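Local coordinates for TRAP solute Binding Protein (Uncultured marine bacterium, PDB 5I7I) that binds aromatic acids such as 3-hydroxybenzoate, probably delivering them to the membrane components of a TRAP transporter, at residues 142-154 / 197-209. Numbering follows the deposited sequence.
Sequences FCHAPGKIHTKEK and LSKGVIDGMVVPW. With 3HB (3-hydroxybenzoic acid), chain C.
His150 reaches across to strand 204-207 twice: its backbone pairs with Met205, and its ring NE2 donates to Val207 O at 2.8 Å, with the oxygen almost exactly in the ring plane. The backbone N of Lys148 grips that same carbonyl oxygen from the opposite face of its plane. His150 CG stands beside the backbone N, anti to the carbonyl carbon (chi1 -48°), which turns the ring edge toward strand 204-207; there its CD2 meets Val207 CG2 at 3.5 Å, and Met205 CE packs on His150 CB. The ring edge also points into the face of Trp209, planes at 66°, while ND1 bonds to His224, so the rotation of the imidazole is fixed. Lys148 bends at chi2 (84°), bringing CD over the five-membered ring of Trp209 and NZ to Pro146 O and a salt bridge with Glu278. Nearer the ligand, Pro208 CG sits over one face of the His144 ring and 3.1 Å from O3 of 3-hydroxybenzoate. Against this tight packing, the other end is looser and wetter: exposed Lys152 extends NZ to Leu197 O (2.8 Å), in the Schellman motif where Gly200 leaves the helix; one water joins Lys152 N to Asp203 O, another NZ to Ile202 O. Antiparallel neighbours inside a mixed six-stranded sheet, the two strands span the distance between this wet end and the ligand pocket of a family 7 solute-binding protein.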
ATOM      1  N   PHE A 142       2.830   5.346  -4.233  1.00  5.90           N
ATOM      2  CA  PHE A 142       1.427   5.674  -4.024  1.00  5.83           C
ATOM      3  C   PHE A 142       0.879   4.733  -2.959  1.00  6.13           C
ATOM      4  O   PHE A 142       1.639   4.016  -2.304  1.00  6.50           O
ATOM      5  CB  PHE A 142       0.656   5.668  -5.345  1.00  6.96           C
ATOM      6  CG  PHE A 142       0.716   4.389  -6.137  1.00  6.36           C
ATOM      7  CD1 PHE A 142       1.717   4.183  -7.081  1.00  6.77           C
ATOM      8  CD2 PHE A 142      -0.257   3.416  -5.985  1.00  5.89           C
ATOM      9  CE1 PHE A 142       1.726   3.047  -7.857  1.00  7.50           C
ATOM     10  CE2 PHE A 142      -0.249   2.279  -6.766  1.00  7.50           C
ATOM     11  CZ  PHE A 142       0.755   2.098  -7.689  1.00  7.12           C
ATOM     12  N   CYS A 143      -0.435   4.744  -2.744  1.00  5.22           N
ATOM     13  CA  CYS A 143      -0.989   3.980  -1.639  1.00  6.25           C
ATOM     14  C   CYS A 143      -2.432   3.635  -1.940  1.00  5.88           C
ATOM     15  O   CYS A 143      -3.039   4.170  -2.869  1.00  6.90           O
ATOM     16  CB  CYS A 143      -0.865   4.750  -0.323  1.00  6.52           C
ATOM     17  SG  CYS A 143      -1.759   6.312  -0.295  1.00  7.20           S
ATOM     18  N   HIS A 144      -2.992   2.774  -1.101  1.00  6.41           N
ATOM     19  CA  HIS A 144      -4.387   2.393  -1.216  1.00  5.92           C
ATOM     20  C   HIS A 144      -5.283   3.375  -0.451  1.00  5.57           C
ATOM     21  O   HIS A 144      -4.835   4.161   0.386  1.00  6.46           O
ATOM     22  CB  HIS A 144      -4.608   0.933  -0.790  1.00  5.75           C
ATOM     23  CG  HIS A 144      -4.145   0.555   0.594  1.00  6.13           C
ATOM     24  ND1 HIS A 144      -4.818   0.919   1.743  1.00  6.28           N
ATOM     25  CD2 HIS A 144      -3.138  -0.265   0.998  1.00  7.80           C
ATOM     26  CE1 HIS A 144      -4.226   0.369   2.792  1.00  5.95           C
ATOM     27  NE2 HIS A 144      -3.216  -0.369   2.369  1.00  7.23           N
ATOM     28  N   ALA A 145      -6.566   3.352  -0.770  1.00  6.10           N
ATOM     29  CA  ALA A 145      -7.522   4.074   0.057  1.00  7.02           C
ATOM     30  C   ALA A 145      -7.460   3.527   1.478  1.00  5.53           C
ATOM     31  O   ALA A 145      -7.041   2.395   1.691  1.00  5.90           O
ATOM     32  CB  ALA A 145      -8.921   3.899  -0.517  1.00  7.91           C
ATOM     33  N   PRO A 146      -7.836   4.312   2.477  1.00  6.06           N
ATOM     34  CA  PRO A 146      -7.648   3.850   3.857  1.00  7.31           C
ATOM     35  C   PRO A 146      -8.159   2.442   4.106  1.00  6.51           C
ATOM     36  O   PRO A 146      -9.245   2.055   3.670  1.00  7.38           O
ATOM     37  CB  PRO A 146      -8.401   4.884   4.684  1.00  8.81           C
ATOM     38  CG  PRO A 146      -8.288   6.133   3.873  1.00  9.83           C
ATOM     39  CD  PRO A 146      -8.398   5.672   2.430  1.00  8.94           C
ATOM     40  N   GLY A 147      -7.353   1.665   4.800  1.00  5.94           N
ATOM     41  CA  GLY A 147      -7.742   0.316   5.138  1.00  6.03           C
ATOM     42  C   GLY A 147      -8.905   0.236   6.112  1.00  5.77           C
ATOM     43  O   GLY A 147      -9.220   1.179   6.844  1.00  7.38           O
ATOM     44  N   LYS A 148      -9.560  -0.929   6.083  1.00  5.45           N
ATOM     45  CA  LYS A 148     -10.689  -1.248   6.936  1.00  5.30           C
ATOM     46  C   LYS A 148     -10.335  -2.467   7.782  1.00  4.66           C
ATOM     47  O   LYS A 148      -9.362  -3.194   7.523  1.00  5.89           O
ATOM     48  CB  LYS A 148     -11.946  -1.486   6.096  1.00  5.87           C
ATOM     49  CG  LYS A 148     -12.522  -0.230   5.420  1.00  7.80           C
ATOM     50  CD  LYS A 148     -11.867   0.150   4.082  1.00  7.13           C
ATOM     51  CE  LYS A 148     -12.381   1.475   3.572  1.00  7.33           C
ATOM     52  NZ  LYS A 148     -11.658   1.943   2.357  1.00  7.40           N
ATOM     53  N   ILE A 149     -11.154  -2.693   8.812  1.00  6.41           N
ATOM     54  CA  ILE A 149     -10.986  -3.776   9.777  1.00  5.55           C
ATOM     55  C   ILE A 149     -11.968  -4.880   9.433  1.00  7.94           C
ATOM     56  O   ILE A 149     -13.173  -4.634   9.340  1.00  7.72           O
ATOM     57  CB  ILE A 149     -11.228  -3.265  11.210  1.00  6.44           C
ATOM     58  CG1 ILE A 149     -10.217  -2.190  11.574  1.00  7.17           C
ATOM     59  CG2 ILE A 149     -11.175  -4.393  12.211  1.00  9.40           C
ATOM     60  CD1 ILE A 149     -10.574  -1.387  12.811  1.00  8.47           C
ATOM     61  N   HIS A 150     -11.465  -6.101   9.308  1.00  6.27           N
ATOM     62  CA  HIS A 150     -12.277  -7.233   8.894  1.00  6.50           C
ATOM     63  C   HIS A 150     -12.140  -8.361   9.901  1.00  8.02           C
ATOM     64  O   HIS A 150     -11.026  -8.722  10.302  1.00  7.18           O
ATOM     65  CB  HIS A 150     -11.838  -7.697   7.512  1.00  7.08           C
ATOM     66  CG  HIS A 150     -11.706  -6.563   6.550  1.00  6.36           C
ATOM     67  ND1 HIS A 150     -12.783  -6.011   5.894  1.00  6.50           N
ATOM     68  CD2 HIS A 150     -10.629  -5.842   6.175  1.00  6.24           C
ATOM     69  CE1 HIS A 150     -12.368  -5.008   5.144  1.00  6.37           C
ATOM     70  NE2 HIS A 150     -11.066  -4.881   5.308  1.00  6.01           N
ATOM     71  N   THR A 151     -13.275  -8.909  10.294  1.00  6.26           N
ATOM     72  CA  THR A 151     -13.346 -10.049  11.186  1.00  6.73           C
ATOM     73  C   THR A 151     -14.350 -11.051  10.631  1.00  7.08           C
ATOM     74  O   THR A 151     -15.196 -10.722   9.796  1.00  8.51           O
ATOM     75  CB  THR A 151     -13.749  -9.609  12.582  1.00  8.63           C
ATOM     76  OG1 THR A 151     -14.926  -8.819  12.465  1.00  8.90           O
ATOM     77  CG2 THR A 151     -12.654  -8.760  13.190  1.00  8.53           C
ATOM     78  N   LYS A 152     -14.275 -12.283  11.115  1.00  8.03           N
ATOM     79  CA  LYS A 152     -15.150 -13.320  10.591  1.00  8.92           C
ATOM     80  C   LYS A 152     -16.616 -12.961  10.822  1.00 10.54           C
ATOM     81  O   LYS A 152     -17.435 -13.024   9.893  1.00 11.63           O
ATOM     82  CB  LYS A 152     -14.780 -14.679  11.203  1.00 10.12           C
ATOM     83  CG  LYS A 152     -13.421 -15.205  10.722  1.00 10.80           C
ATOM     84  CD  LYS A 152     -13.147 -16.591  11.256  1.00 14.24           C
ATOM     85  CE  LYS A 152     -11.853 -17.129  10.700  1.00 16.67           C
ATOM     86  NZ  LYS A 152     -11.704 -18.572  11.024  1.00 17.56           N
ATOM     87  N   GLU A 153     -16.967 -12.579  12.051  1.00 12.32           N
ATOM     88  CA  GLU A 153     -18.362 -12.303  12.381  1.00 14.40           C
ATOM     89  C   GLU A 153     -18.546 -11.195  13.412  1.00 12.12           C
ATOM     90  O   GLU A 153     -19.615 -10.575  13.458  1.00 13.48           O
ATOM     91  CB  GLU A 153     -19.057 -13.576  12.879  1.00 21.11           C
ATOM     92  CG  GLU A 153     -18.400 -14.198  14.109  1.00 30.15           C
ATOM     93  CD  GLU A 153     -19.042 -15.515  14.524  1.00 53.17           C
ATOM     94  OE1 GLU A 153     -20.059 -15.904  13.908  1.00 58.19           O
ATOM     95  OE2 GLU A 153     -18.527 -16.165  15.464  1.00 56.33           O
ATOM     96  N   LYS A 154     -17.546 -10.936  14.252  1.00 11.68           N
ATOM     97  CA  LYS A 154     -17.727 -10.025  15.378  1.00 13.12           C
ATOM     98  C   LYS A 154     -17.631  -8.583  14.897  1.00 10.13           C
ATOM     99  O   LYS A 154     -16.631  -8.186  14.292  1.00  8.78           O
ATOM    100  CB  LYS A 154     -16.659 -10.289  16.432  1.00 12.47           C
ATOM    101  CG  LYS A 154     -16.769  -9.404  17.655  1.00 14.95           C
ATOM    102  CD  LYS A 154     -15.647  -9.717  18.637  1.00 21.14           C
ATOM    103  CE  LYS A 154     -15.749  -8.879  19.887  1.00 21.47           C
ATOM    104  NZ  LYS A 154     -14.503  -9.066  20.690  1.00 22.48           N
ATOM    105  N   LEU A 197      -6.781 -17.365   7.904  1.00 13.25           N
ATOM    106  CA  LEU A 197      -8.155 -17.319   8.415  1.00 14.45           C
ATOM    107  C   LEU A 197      -8.787 -18.711   8.459  1.00 15.39           C
ATOM    108  O   LEU A 197      -9.396 -19.097   9.467  1.00 16.03           O
ATOM    109  CB  LEU A 197      -9.013 -16.427   7.523  1.00 13.44           C
ATOM    110  CG  LEU A 197      -8.833 -14.921   7.616  1.00 10.66           C
ATOM    111  CD1 LEU A 197      -9.460 -14.252   6.404  1.00 14.24           C
ATOM    112  CD2 LEU A 197      -9.455 -14.389   8.922  1.00 15.10           C
ATOM    113  N   SER A 198      -8.721 -19.453   7.343  1.00 14.80           N
ATOM    114  CA  SER A 198      -9.434 -20.725   7.242  1.00 19.33           C
ATOM    115  C   SER A 198      -8.862 -21.753   8.200  1.00 21.59           C
ATOM    116  O   SER A 198      -9.586 -22.665   8.630  1.00 21.13           O
ATOM    117  CB  SER A 198      -9.374 -21.255   5.805  1.00 22.46           C
ATOM    118  OG  SER A 198     -10.272 -20.563   4.945  1.00 24.67           O
ATOM    119  N   LYS A 199      -7.584 -21.619   8.553  1.00 17.11           N
ATOM    120  CA  LYS A 199      -6.915 -22.520   9.483  1.00 20.90           C
ATOM    121  C   LYS A 199      -6.967 -22.016  10.914  1.00 24.59           C
ATOM    122  O   LYS A 199      -6.427 -22.671  11.814  1.00 20.59           O
ATOM    123  CB  LYS A 199      -5.447 -22.727   9.073  1.00 25.04           C
ATOM    124  CG  LYS A 199      -5.279 -23.424   7.722  1.00 23.82           C
ATOM    125  CD  LYS A 199      -4.405 -24.670   7.822  1.00 42.50           C
ATOM    126  CE  LYS A 199      -3.715 -24.979   6.504  1.00 47.21           C
ATOM    127  NZ  LYS A 199      -2.608 -24.021   6.244  1.00 51.58           N
ATOM    128  N   GLY A 200      -7.608 -20.873  11.143  1.00 19.77           N
ATOM    129  CA  GLY A 200      -7.729 -20.323  12.476  1.00 23.52           C
ATOM    130  C   GLY A 200      -6.474 -19.714  13.065  1.00 16.82           C
ATOM    131  O   GLY A 200      -6.401 -19.583  14.287  1.00 25.31           O
ATOM    132  N   VAL A 201      -5.493 -19.318  12.245  1.00 27.33           N
ATOM    133  CA  VAL A 201      -4.276 -18.664  12.749  1.00 13.61           C
ATOM    134  C   VAL A 201      -4.512 -17.177  13.044  1.00 18.60           C
ATOM    135  O   VAL A 201      -3.798 -16.575  13.859  1.00 19.57           O
ATOM    136  CB  VAL A 201      -3.110 -18.821  11.742  1.00 24.89           C
ATOM    137  CG1 VAL A 201      -2.065 -17.680  11.866  1.00 18.36           C
ATOM    138  CG2 VAL A 201      -2.389 -20.129  11.940  1.00 36.22           C
ATOM    139  N   ILE A 202      -5.432 -16.536  12.329  1.00 15.13           N
ATOM    140  CA  ILE A 202      -5.821 -15.158  12.611  1.00 14.05           C
ATOM    141  C   ILE A 202      -7.339 -15.127  12.684  1.00 15.77           C
ATOM    142  O   ILE A 202      -8.037 -15.973  12.116  1.00 14.82           O
ATOM    143  CB  ILE A 202      -5.308 -14.118  11.568  1.00 13.29           C
ATOM    144  CG1 ILE A 202      -5.665 -14.571  10.151  1.00 11.77           C
ATOM    145  CG2 ILE A 202      -3.813 -13.882  11.715  1.00 18.14           C
ATOM    146  CD1 ILE A 202      -5.229 -13.604   9.039  1.00 10.83           C
ATOM    147  N   ASP A 203      -7.842 -14.129  13.392  1.00 10.69           N
ATOM    148  CA  ASP A 203      -9.268 -13.883  13.497  1.00 12.02           C
ATOM    149  C   ASP A 203      -9.751 -12.804  12.537  1.00  8.98           C
ATOM    150  O   ASP A 203     -10.964 -12.603  12.389  1.00 12.86           O
ATOM    151  CB  ASP A 203      -9.584 -13.467  14.940  1.00 11.08           C
ATOM    152  CG  ASP A 203      -9.101 -14.499  15.980  1.00  9.98           C
ATOM    153  OD1 ASP A 203      -9.491 -15.680  15.877  1.00 17.98           O
ATOM    154  OD2 ASP A 203      -8.314 -14.149  16.895  1.00 12.75           O
ATOM    155  N   GLY A 204      -8.840 -12.089  11.895  1.00  8.47           N
ATOM    156  CA  GLY A 204      -9.219 -11.001  11.032  1.00  7.40           C
ATOM    157  C   GLY A 204      -7.974 -10.300  10.547  1.00  9.31           C
ATOM    158  O   GLY A 204      -6.857 -10.775  10.746  1.00  9.65           O
ATOM    159  N   MET A 205      -8.185  -9.160   9.910  1.00  7.70           N
ATOM    160  CA  MET A 205      -7.089  -8.463   9.253  1.00  7.66           C
ATOM    161  C   MET A 205      -7.514  -7.041   8.961  1.00  8.89           C
ATOM    162  O   MET A 205      -8.706  -6.709   8.936  1.00  7.22           O
ATOM    163  CB  MET A 205      -6.664  -9.122   7.935  1.00  7.43           C
ATOM    164  CG  MET A 205      -7.698  -9.035   6.817  1.00  8.36           C
ATOM    165  SD  MET A 205      -9.031 -10.202   6.984  1.00  9.52           S
ATOM    166  CE  MET A 205      -9.879  -9.866   5.438  1.00 12.11           C
ATOM    167  N   VAL A 206      -6.515  -6.220   8.666  1.00  6.38           N
ATOM    168  CA  VAL A 206      -6.741  -4.953   7.986  1.00  6.02           C
ATOM    169  C   VAL A 206      -6.276  -5.063   6.542  1.00  6.14           C
ATOM    170  O   VAL A 206      -5.214  -5.634   6.254  1.00  6.60           O
ATOM    171  CB  VAL A 206      -6.123  -3.736   8.699  1.00  6.29           C
ATOM    172  CG1 VAL A 206      -6.835  -3.469   9.984  1.00  7.03           C
ATOM    173  CG2 VAL A 206      -4.651  -3.907   8.897  1.00  6.82           C
ATOM    174  N   VAL A 207      -7.124  -4.571   5.640  1.00  5.14           N
ATOM    175  CA  VAL A 207      -6.845  -4.347   4.223  1.00  5.99           C
ATOM    176  C   VAL A 207      -7.875  -3.345   3.735  1.00  4.27           C
ATOM    177  O   VAL A 207      -8.971  -3.254   4.303  1.00  5.95           O
ATOM    178  CB  VAL A 207      -6.996  -5.608   3.347  1.00  6.61           C
ATOM    179  CG1 VAL A 207      -5.737  -6.451   3.345  1.00  7.04           C
ATOM    180  CG2 VAL A 207      -8.188  -6.456   3.762  1.00  6.76           C
ATOM    181  N   PRO A 208      -7.603  -2.627   2.660  1.00  5.54           N
ATOM    182  CA  PRO A 208      -8.674  -1.914   1.968  1.00  5.53           C
ATOM    183  C   PRO A 208      -9.590  -2.920   1.287  1.00  5.31           C
ATOM    184  O   PRO A 208      -9.287  -4.104   1.178  1.00  7.00           O
ATOM    185  CB  PRO A 208      -7.923  -1.056   0.949  1.00  5.60           C
ATOM    186  CG  PRO A 208      -6.732  -1.913   0.606  1.00  7.33           C
ATOM    187  CD  PRO A 208      -6.349  -2.633   1.875  1.00  6.14           C
ATOM    188  N   TRP A 209     -10.737  -2.444   0.816  1.00  5.72           N
ATOM    189  CA  TRP A 209     -11.653  -3.346   0.120  1.00  7.06           C
ATOM    190  C   TRP A 209     -11.017  -3.934  -1.135  1.00  7.69           C
ATOM    191  O   TRP A 209     -11.296  -5.082  -1.483  1.00  7.07           O
ATOM    192  CB  TRP A 209     -12.916  -2.607  -0.289  1.00  6.03           C
ATOM    193  CG  TRP A 209     -13.801  -2.068   0.772  1.00  5.81           C
ATOM    194  CD1 TRP A 209     -14.067  -0.748   1.016  1.00  7.62           C
ATOM    195  CD2 TRP A 209     -14.614  -2.812   1.686  1.00  7.52           C
ATOM    196  NE1 TRP A 209     -14.979  -0.627   2.024  1.00  7.22           N
ATOM    197  CE2 TRP A 209     -15.338  -1.877   2.451  1.00  7.56           C
ATOM    198  CE3 TRP A 209     -14.820  -4.173   1.918  1.00  7.03           C
ATOM    199  CZ2 TRP A 209     -16.239  -2.261   3.430  1.00  8.93           C
ATOM    200  CZ3 TRP A 209     -15.718  -4.548   2.879  1.00  7.02           C
ATOM    201  CH2 TRP A 209     -16.423  -3.593   3.629  1.00  8.52           C
TER
HETATM  202  C1' 3HB C 401      -1.710  -5.542   1.882  1.00  6.71           C
HETATM  203  O1' 3HB C 401      -2.430  -5.191   2.851  1.00  6.21           O
HETATM  204  O2' 3HB C 401      -0.689  -6.251   2.078  1.00  6.74           O
HETATM  205  C1  3HB C 401      -2.098  -5.174   0.456  1.00  5.35           C
HETATM  206  C2  3HB C 401      -3.132  -4.264   0.247  1.00  6.65           C
HETATM  207  C3  3HB C 401      -3.503  -3.925  -1.031  1.00  6.31           C
HETATM  208  C4  3HB C 401      -2.880  -4.500  -2.107  1.00  5.94           C
HETATM  209  C5  3HB C 401      -1.844  -5.407  -1.902  1.00  6.92           C
HETATM  210  C6  3HB C 401      -1.452  -5.751  -0.624  1.00  6.66           C
HETATM  211  O3  3HB C 401      -4.525  -3.021  -1.215  1.00  7.59           O
HETATM  212  O   HOH W   1     -12.955 -13.475  13.724  1.00 16.36           O
HETATM  213  O   HOH W   2     -10.074 -17.931  13.047  1.00 25.10           O